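Local coordinates for Iron(III) ABC transporter, periplasmic iron-compound-binding protein (Vibrio cholerae, PDB 5GGY), which probably binds ferric siderophores such as Desferal in the periplasm and delivers them to an ABC transporter for iron uptake, at residues A[187-192]-A[266-271]; A[248-253]-A[275-280]. All blocks are in the same frame, centred on the assembly; numbering follows the deposited sequence.

In the fold
Both contacts lean on helix 262-276, the last helix of the chain, and their centres lie 12 Å apart. Contact 1 packs the turn that ends helix 181-188 onto the middle of this helix, about 12 Å from the centre of the chain; contact 2, about 19 Å out, sets the turn after its C-terminal end against strand 249-252 of the mixed six-stranded sheet. Along the chain the segments alternate: 187-192, 248-253, 266-271, 275-280. They also touch directly, L191 CD1 meeting L275 CD2 at 3.6 Å and A270 CB meeting V252 CG1 at 3.6 Å. Together they tie the final helix to the sheet and helix 181-188 of a periplasmic binding protein.

Contact 1: A[187-192]-A[266-271]; sequences EQLGLS and YSAEAI
L189 reaches from the turn closing helix 181-188 onto helix 262-276 and touches two residues one helical turn apart, A268 and I271. The branches of its fork divide the work. CD1 faces the methyl of A268, with 4.2 Å between L189 CD1 and A268 CB, while the other branch lies by the helix backbone, L189 CD2 standing 3.8 Å from A268 O. That same CD2 meets the branch methyl of I271, at 4.3 Å from I271 CG2. The fork thus sets one methyl against A268 CB and the other between A268 O and I271 CG2.

The polar atom under L189 CD2 is not left to a hydrocarbon partner: A268 O also accepts a hydrogen bond from T272 OG1. L151 of helix 130-154 touches L189, and F144 and L147 of the same helix touch A268, while V185 packs on both A268 and I271, so all three touching residues are buried.

The other side of the turn is looser and more polar. G190 ends the helix in a Schellman motif with positive phi (84°), its N bonded to E187 O at 3.2 Å, which turns the chain toward strand 192-193. E187 and Q188 take no part in the packing on 266-271, and E187 OE1 bonds S57 OG of the second subunit. With no hydrogen bond across the two segments and only 122 Å² buried between them, their direct association is apolar, resting on methyl packing in a shared core.

Contact 2: A[248-253]-A[275-280]; sequences RVNSVR and LLAVAP
A type II beta turn, L276 to A279, carries the chain away from the C-terminal end of helix 262-276 and lays V278 over strand 249-252, which pairs in parallel with strand 219-223 in the mixed sheet of this periplasmic binding protein. V278 supplies the apolar side of the contact through one methyl. Its CG1, anti to the carbonyl carbon and beside the backbone N (chi1 -37°), reaches two parts of the strand: V278 CG1 is 3.8 Å from V249 O and 3.9 Å from N250 CB. The same methyl lies along the amide as well, with N250 CG and N250 ND2 each about 3.9 Å away. The two side chains run at a slant to one another, and the methyl packs on the carbon and nitrogen of the amide, a van der Waals contact.

N250 reaches the turn because its CG stands anti to the backbone N, chi1 -163°. From there its amide nitrogen meets the methyl of A277, N250 ND2 to A277 CB being 4.0 Å, and donates its hydrogen bond to S274 O in the last turn of the helix. The amide thus bridges strand and helix end with its nitrogen, while its oxygen turns back to its own strand. Nearby, S251 O bonds S274 OG, and R253 makes a salt bridge with E273, adding polar ties between strand and helix.

This is a surface contact: A277 is exposed and V278 and N250 are partly so, and 172 Å² is buried between the segments. At the amide's other end, S251 N donates a weak, bent bond to N250 OD1, 2.7 Å long with an angle of 128° at the hydrogen.

Contact 1: A[187-192]-A[266-271]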
ATOM      1  N   GLU A 187      11.998   5.914  -4.371  1.00 20.14           N
ATOM      2  CA  GLU A 187      10.859   6.673  -4.882  1.00 28.65           C
ATOM      3  C   GLU A 187       9.829   6.936  -3.788  1.00 32.43           C
ATOM      4  O   GLU A 187       9.271   8.029  -3.693  1.00 41.23           O
ATOM      5  CB  GLU A 187      10.199   5.934  -6.050  1.00 22.85           C
ATOM      6  CG  GLU A 187      11.091   5.739  -7.263  1.00 27.81           C
ATOM      7  CD  GLU A 187      10.424   4.891  -8.325  1.00 34.21           C
ATOM      8  OE1 GLU A 187       9.241   4.537  -8.140  1.00 40.81           O
ATOM      9  OE2 GLU A 187      11.076   4.574  -9.342  1.00 44.28           O
ATOM     10  N   GLN A 188       9.587   5.924  -2.965  1.00 26.10           N
ATOM     11  CA  GLN A 188       8.629   6.026  -1.873  1.00 29.81           C
ATOM     12  C   GLN A 188       9.146   6.947  -0.767  1.00 31.15           C
ATOM     13  O   GLN A 188       8.376   7.416   0.075  1.00 33.52           O
ATOM     14  CB  GLN A 188       8.331   4.636  -1.307  1.00 34.73           C
ATOM     15  CG  GLN A 188       6.967   4.492  -0.668  1.00 43.80           C
ATOM     16  CD  GLN A 188       5.846   4.393  -1.685  1.00 47.86           C
ATOM     17  OE1 GLN A 188       5.375   5.404  -2.207  1.00 51.99           O
ATOM     18  NE2 GLN A 188       5.410   3.171  -1.968  1.00 48.50           N
ATOM     19  N   LEU A 189      10.450   7.201  -0.772  1.00 35.13           N
ATOM     20  CA  LEU A 189      11.070   8.040   0.247  1.00 37.59           C
ATOM     21  C   LEU A 189      11.201   9.482  -0.225  1.00 36.38           C
ATOM     22  O   LEU A 189      11.699  10.341   0.502  1.00 31.60           O
ATOM     23  CB  LEU A 189      12.444   7.486   0.626  1.00 36.79           C
ATOM     24  CG  LEU A 189      12.723   7.296   2.116  1.00 28.19           C
ATOM     25  CD1 LEU A 189      11.561   6.583   2.778  1.00 19.96           C
ATOM     26  CD2 LEU A 189      14.008   6.510   2.297  1.00 21.25           C
ATOM     27  N   GLY A 190      10.749   9.742  -1.449  1.00 44.17           N
ATOM     28  CA  GLY A 190      10.856  11.063  -2.039  1.00 40.42           C
ATOM     29  C   GLY A 190      12.205  11.310  -2.691  1.00 37.43           C
ATOM     30  O   GLY A 190      12.474  12.408  -3.177  1.00 45.60           O
ATOM     31  N   LEU A 191      13.055  10.287  -2.705  1.00 22.20           N
ATOM     32  CA  LEU A 191      14.393  10.405  -3.275  1.00 28.95           C
ATOM     33  C   LEU A 191      14.405  10.154  -4.782  1.00 38.13           C
ATOM     34  O   LEU A 191      13.579   9.404  -5.302  1.00 43.23           O
ATOM     35  CB  LEU A 191      15.351   9.435  -2.577  1.00 30.84           C
ATOM     36  CG  LEU A 191      15.631   9.698  -1.096  1.00 38.76           C
ATOM     37  CD1 LEU A 191      16.232   8.467  -0.437  1.00 43.53           C
ATOM     38  CD2 LEU A 191      16.551  10.896  -0.928  1.00 33.13           C
ATOM     39  N   SER A 192      15.344  10.790  -5.478  1.00 45.44           N
ATOM     40  CA  SER A 192      15.514  10.577  -6.910  1.00 47.47           C
ATOM     41  C   SER A 192      16.753   9.725  -7.176  1.00 42.84           C
ATOM     42  O   SER A 192      17.584   9.530  -6.290  1.00 29.67           O
ATOM     43  CB  SER A 192      15.608  11.915  -7.648  1.00 48.90           C
ATOM     44  OG  SER A 192      16.509  12.798  -7.003  1.00 48.96           O
ATOM     45  N   TYR A 266      12.111  -2.287   5.958  1.00 30.08           N
ATOM     46  CA  TYR A 266      13.440  -2.374   6.557  1.00 26.08           C
ATOM     47  C   TYR A 266      14.462  -1.603   5.736  1.00 30.38           C
ATOM     48  O   TYR A 266      15.299  -0.883   6.284  1.00 25.97           O
ATOM     49  CB  TYR A 266      13.872  -3.835   6.689  1.00 28.46           C
ATOM     50  CG  TYR A 266      12.935  -4.680   7.522  1.00 30.26           C
ATOM     51  CD1 TYR A 266      12.640  -5.989   7.160  1.00 31.81           C
ATOM     52  CD2 TYR A 266      12.349  -4.173   8.674  1.00 25.80           C
ATOM     53  CE1 TYR A 266      11.788  -6.765   7.917  1.00 27.87           C
ATOM     54  CE2 TYR A 266      11.493  -4.945   9.441  1.00 20.56           C
ATOM     55  CZ  TYR A 266      11.218  -6.240   9.056  1.00 21.61           C
ATOM     56  OH  TYR A 266      10.369  -7.009   9.816  1.00 32.88           O
ATOM     57  N   SER A 267      14.390  -1.759   4.417  1.00 30.89           N
ATOM     58  CA  SER A 267      15.276  -1.035   3.515  1.00 18.87           C
ATOM     59  C   SER A 267      15.105   0.471   3.685  1.00 14.99           C
ATOM     60  O   SER A 267      16.084   1.212   3.769  1.00 30.35           O
ATOM     61  CB  SER A 267      15.009  -1.426   2.058  1.00 21.30           C
ATOM     62  OG  SER A 267      15.245  -2.805   1.830  1.00 28.43           O
ATOM     63  N   ALA A 268      13.851   0.908   3.745  1.00 15.39           N
ATOM     64  CA  ALA A 268      13.527   2.324   3.883  1.00 24.23           C
ATOM     65  C   ALA A 268      14.119   2.926   5.151  1.00 20.17           C
ATOM     66  O   ALA A 268      14.633   4.042   5.128  1.00 29.21           O
ATOM     67  CB  ALA A 268      12.023   2.520   3.862  1.00 16.58           C
ATOM     68  N   GLU A 269      14.045   2.181   6.250  1.00 21.45           N
ATOM     69  CA  GLU A 269      14.558   2.643   7.535  1.00 26.91           C
ATOM     70  C   GLU A 269      16.084   2.648   7.565  1.00 28.55           C
ATOM     71  O   GLU A 269      16.700   3.577   8.090  1.00 31.57           O
ATOM     72  CB  GLU A 269      14.011   1.774   8.671  1.00 33.44           C
ATOM     73  CG  GLU A 269      12.500   1.870   8.848  1.00 51.46           C
ATOM     74  CD  GLU A 269      11.994   1.063  10.027  1.00 55.93           C
ATOM     75  OE1 GLU A 269      12.563  -0.015  10.297  1.00 58.12           O
ATOM     76  OE2 GLU A 269      11.028   1.506  10.685  1.00 54.22           O
ATOM     77  N   ALA A 270      16.688   1.608   6.999  1.00 21.32           N
ATOM     78  CA  ALA A 270      18.141   1.477   6.985  1.00 22.03           C
ATOM     79  C   ALA A 270      18.767   2.506   6.054  1.00 24.70           C
ATOM     80  O   ALA A 270      19.788   3.111   6.378  1.00 26.58           O
ATOM     81  CB  ALA A 270      18.540   0.072   6.571  1.00 22.04           C
ATOM     82  N   ILE A 271      18.142   2.701   4.898  1.00 18.02           N
ATOM     83  CA  ILE A 271      18.595   3.696   3.933  1.00 24.38           C
ATOM     84  C   ILE A 271      18.467   5.104   4.509  1.00 33.21           C
ATOM     85  O   ILE A 271      19.393   5.909   4.399  1.00 36.71           O
ATOM     86  CB  ILE A 271      17.807   3.592   2.611  1.00 25.62           C
ATOM     87  CG1 ILE A 271      18.287   2.380   1.804  1.00 30.80           C
ATOM     88  CG2 ILE A 271      17.945   4.866   1.793  1.00 21.53           C
ATOM     89  CD1 ILE A 271      17.498   2.131   0.532  1.00 21.69           C
TER

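Contact 2: A[248-253]-A[275-280]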
ATOM      1  N   ARG A 248      29.647  12.305   0.576  1.00 28.42           N
ATOM      2  CA  ARG A 248      28.291  11.856   0.286  1.00 28.55           C
ATOM      3  C   ARG A 248      28.261  10.365  -0.026  1.00 37.82           C
ATOM      4  O   ARG A 248      27.846   9.948  -1.098  1.00 27.16           O
ATOM      5  CB  ARG A 248      27.703  12.650  -0.877  1.00 26.69           C
ATOM      6  CG  ARG A 248      27.867  14.154  -0.747  1.00 27.58           C
ATOM      7  CD  ARG A 248      26.977  14.898  -1.725  1.00 30.89           C
ATOM      8  NE  ARG A 248      27.590  16.145  -2.171  1.00 50.42           N
ATOM      9  CZ  ARG A 248      28.283  16.276  -3.297  1.00 50.48           C
ATOM     10  NH1 ARG A 248      28.453  15.235  -4.100  1.00 49.40           N
ATOM     11  NH2 ARG A 248      28.808  17.449  -3.622  1.00 47.67           N
ATOM     12  N   VAL A 249      28.719   9.561   0.922  1.00 43.09           N
ATOM     13  CA  VAL A 249      28.726   8.112   0.765  1.00 30.94           C
ATOM     14  C   VAL A 249      28.660   7.442   2.135  1.00 33.68           C
ATOM     15  O   VAL A 249      29.260   7.926   3.098  1.00 37.25           O
ATOM     16  CB  VAL A 249      29.978   7.631  -0.004  1.00 33.32           C
ATOM     17  CG1 VAL A 249      31.255   8.050   0.709  1.00 24.02           C
ATOM     18  CG2 VAL A 249      29.946   6.124  -0.215  1.00 20.95           C
ATOM     19  N   ASN A 250      27.912   6.347   2.230  1.00 33.08           N
ATOM     20  CA  ASN A 250      27.765   5.639   3.495  1.00 37.66           C
ATOM     21  C   ASN A 250      27.361   4.182   3.302  1.00 36.33           C
ATOM     22  O   ASN A 250      26.778   3.814   2.281  1.00 32.48           O
ATOM     23  CB  ASN A 250      26.743   6.352   4.379  1.00 38.30           C
ATOM     24  CG  ASN A 250      26.829   5.924   5.829  1.00 39.60           C
ATOM     25  OD1 ASN A 250      27.773   5.242   6.230  1.00 34.03           O
ATOM     26  ND2 ASN A 250      25.848   6.331   6.626  1.00 38.86           N
ATOM     27  N   SER A 251      27.684   3.354   4.289  1.00 33.61           N
ATOM     28  CA  SER A 251      27.300   1.950   4.263  1.00 23.68           C
ATOM     29  C   SER A 251      25.908   1.773   4.859  1.00 27.18           C
ATOM     30  O   SER A 251      25.511   2.511   5.759  1.00 28.87           O
ATOM     31  CB  SER A 251      28.317   1.096   5.025  1.00 20.90           C
ATOM     32  OG  SER A 251      28.334   1.426   6.402  1.00 21.47           O
ATOM     33  N   VAL A 252      25.168   0.796   4.349  1.00 29.30           N
ATOM     34  CA  VAL A 252      23.838   0.507   4.865  1.00 23.77           C
ATOM     35  C   VAL A 252      23.820  -0.853   5.554  1.00 24.10           C
ATOM     36  O   VAL A 252      24.271  -1.848   4.987  1.00 25.37           O
ATOM     37  CB  VAL A 252      22.777   0.534   3.744  1.00 21.90           C
ATOM     38  CG1 VAL A 252      21.386   0.341   4.326  1.00 23.06           C
ATOM     39  CG2 VAL A 252      22.850   1.841   2.969  1.00 15.22           C
ATOM     40  N   ARG A 253      23.300  -0.884   6.779  1.00 40.96           N
ATOM     41  CA  ARG A 253      23.238  -2.112   7.565  1.00 40.37           C
ATOM     42  C   ARG A 253      22.456  -3.191   6.820  1.00 28.34           C
ATOM     43  O   ARG A 253      21.533  -2.876   6.068  1.00 24.19           O
ATOM     44  CB  ARG A 253      22.615  -1.838   8.939  1.00 36.37           C
ATOM     45  CG  ARG A 253      21.201  -1.288   8.910  1.00 36.00           C
ATOM     46  CD  ARG A 253      20.679  -1.084  10.326  1.00 45.22           C
ATOM     47  NE  ARG A 253      19.365  -0.449  10.342  1.00 44.44           N
ATOM     48  CZ  ARG A 253      18.213  -1.110  10.309  1.00 46.24           C
ATOM     49  NH1 ARG A 253      18.208  -2.435  10.259  1.00 43.30           N
ATOM     50  NH2 ARG A 253      17.067  -0.444  10.326  1.00 49.51           N
ATOM     51  N   LEU A 275      21.384   7.700   5.397  1.00 20.94           N
ATOM     52  CA  LEU A 275      21.308   8.935   4.631  1.00 23.30           C
ATOM     53  C   LEU A 275      21.138  10.149   5.544  1.00 39.71           C
ATOM     54  O   LEU A 275      21.516  11.265   5.181  1.00 45.41           O
ATOM     55  CB  LEU A 275      20.162   8.864   3.619  1.00 22.18           C
ATOM     56  CG  LEU A 275      20.293   9.782   2.403  1.00 26.09           C
ATOM     57  CD1 LEU A 275      21.590   9.489   1.667  1.00 25.62           C
ATOM     58  CD2 LEU A 275      19.098   9.609   1.486  1.00 32.58           C
ATOM     59  N   LEU A 276      20.570   9.927   6.726  1.00 49.87           N
ATOM     60  CA  LEU A 276      20.473  10.982   7.729  1.00 46.77           C
ATOM     61  C   LEU A 276      21.853  11.278   8.298  1.00 48.36           C
ATOM     62  O   LEU A 276      22.179  12.427   8.595  1.00 57.41           O
ATOM     63  CB  LEU A 276      19.502  10.594   8.846  1.00 47.65           C
ATOM     64  CG  LEU A 276      18.016  10.723   8.502  1.00 45.58           C
ATOM     65  CD1 LEU A 276      17.148  10.334   9.688  1.00 39.53           C
ATOM     66  CD2 LEU A 276      17.695  12.136   8.038  1.00 48.32           C
ATOM     67  N   ALA A 277      22.663  10.238   8.453  1.00 38.88           N
ATOM     68  CA  ALA A 277      24.083  10.437   8.692  1.00 43.58           C
ATOM     69  C   ALA A 277      24.679  10.930   7.380  1.00 52.96           C
ATOM     70  O   ALA A 277      24.043  10.808   6.341  1.00 70.87           O
ATOM     71  CB  ALA A 277      24.748   9.157   9.162  1.00 23.49           C
ATOM     72  N   VAL A 278      25.881  11.503   7.440  1.00 43.28           N
ATOM     73  CA  VAL A 278      26.568  12.129   6.297  1.00 48.88           C
ATOM     74  C   VAL A 278      25.711  13.199   5.591  1.00 40.51           C
ATOM     75  O   VAL A 278      26.076  13.704   4.528  1.00 39.92           O
ATOM     76  CB  VAL A 278      27.078  11.060   5.254  1.00 37.77           C
ATOM     77  CG1 VAL A 278      27.570   9.799   5.963  1.00 31.84           C
ATOM     78  CG2 VAL A 278      26.037  10.715   4.177  1.00 34.26           C
ATOM     79  N   ALA A 279      24.597  13.575   6.213  1.00 44.83           N
ATOM     80  CA  ALA A 279      23.775  14.681   5.728  1.00 44.15           C
ATOM     81  C   ALA A 279      24.393  16.021   6.128  1.00 38.92           C
ATOM     82  O   ALA A 279      25.065  16.110   7.157  1.00 40.54           O
ATOM     83  CB  ALA A 279      22.358  14.566   6.271  1.00 47.31           C
ATOM     84  N   PRO A 280      24.166  17.069   5.319  1.00 32.86           N
ATOM     85  CA  PRO A 280      24.764  18.378   5.608  1.00 42.83           C
ATOM     86  C   PRO A 280      24.215  19.032   6.874  1.00 49.61           C
ATOM     87  O   PRO A 280      23.163  18.637   7.375  1.00 49.03           O
ATOM     88  CB  PRO A 280      24.397  19.208   4.374  1.00 42.58           C
ATOM     89  CG  PRO A 280      23.158  18.569   3.850  1.00 37.40           C
ATOM     90  CD  PRO A 280      23.357  17.100   4.086  1.00 34.25           C
TER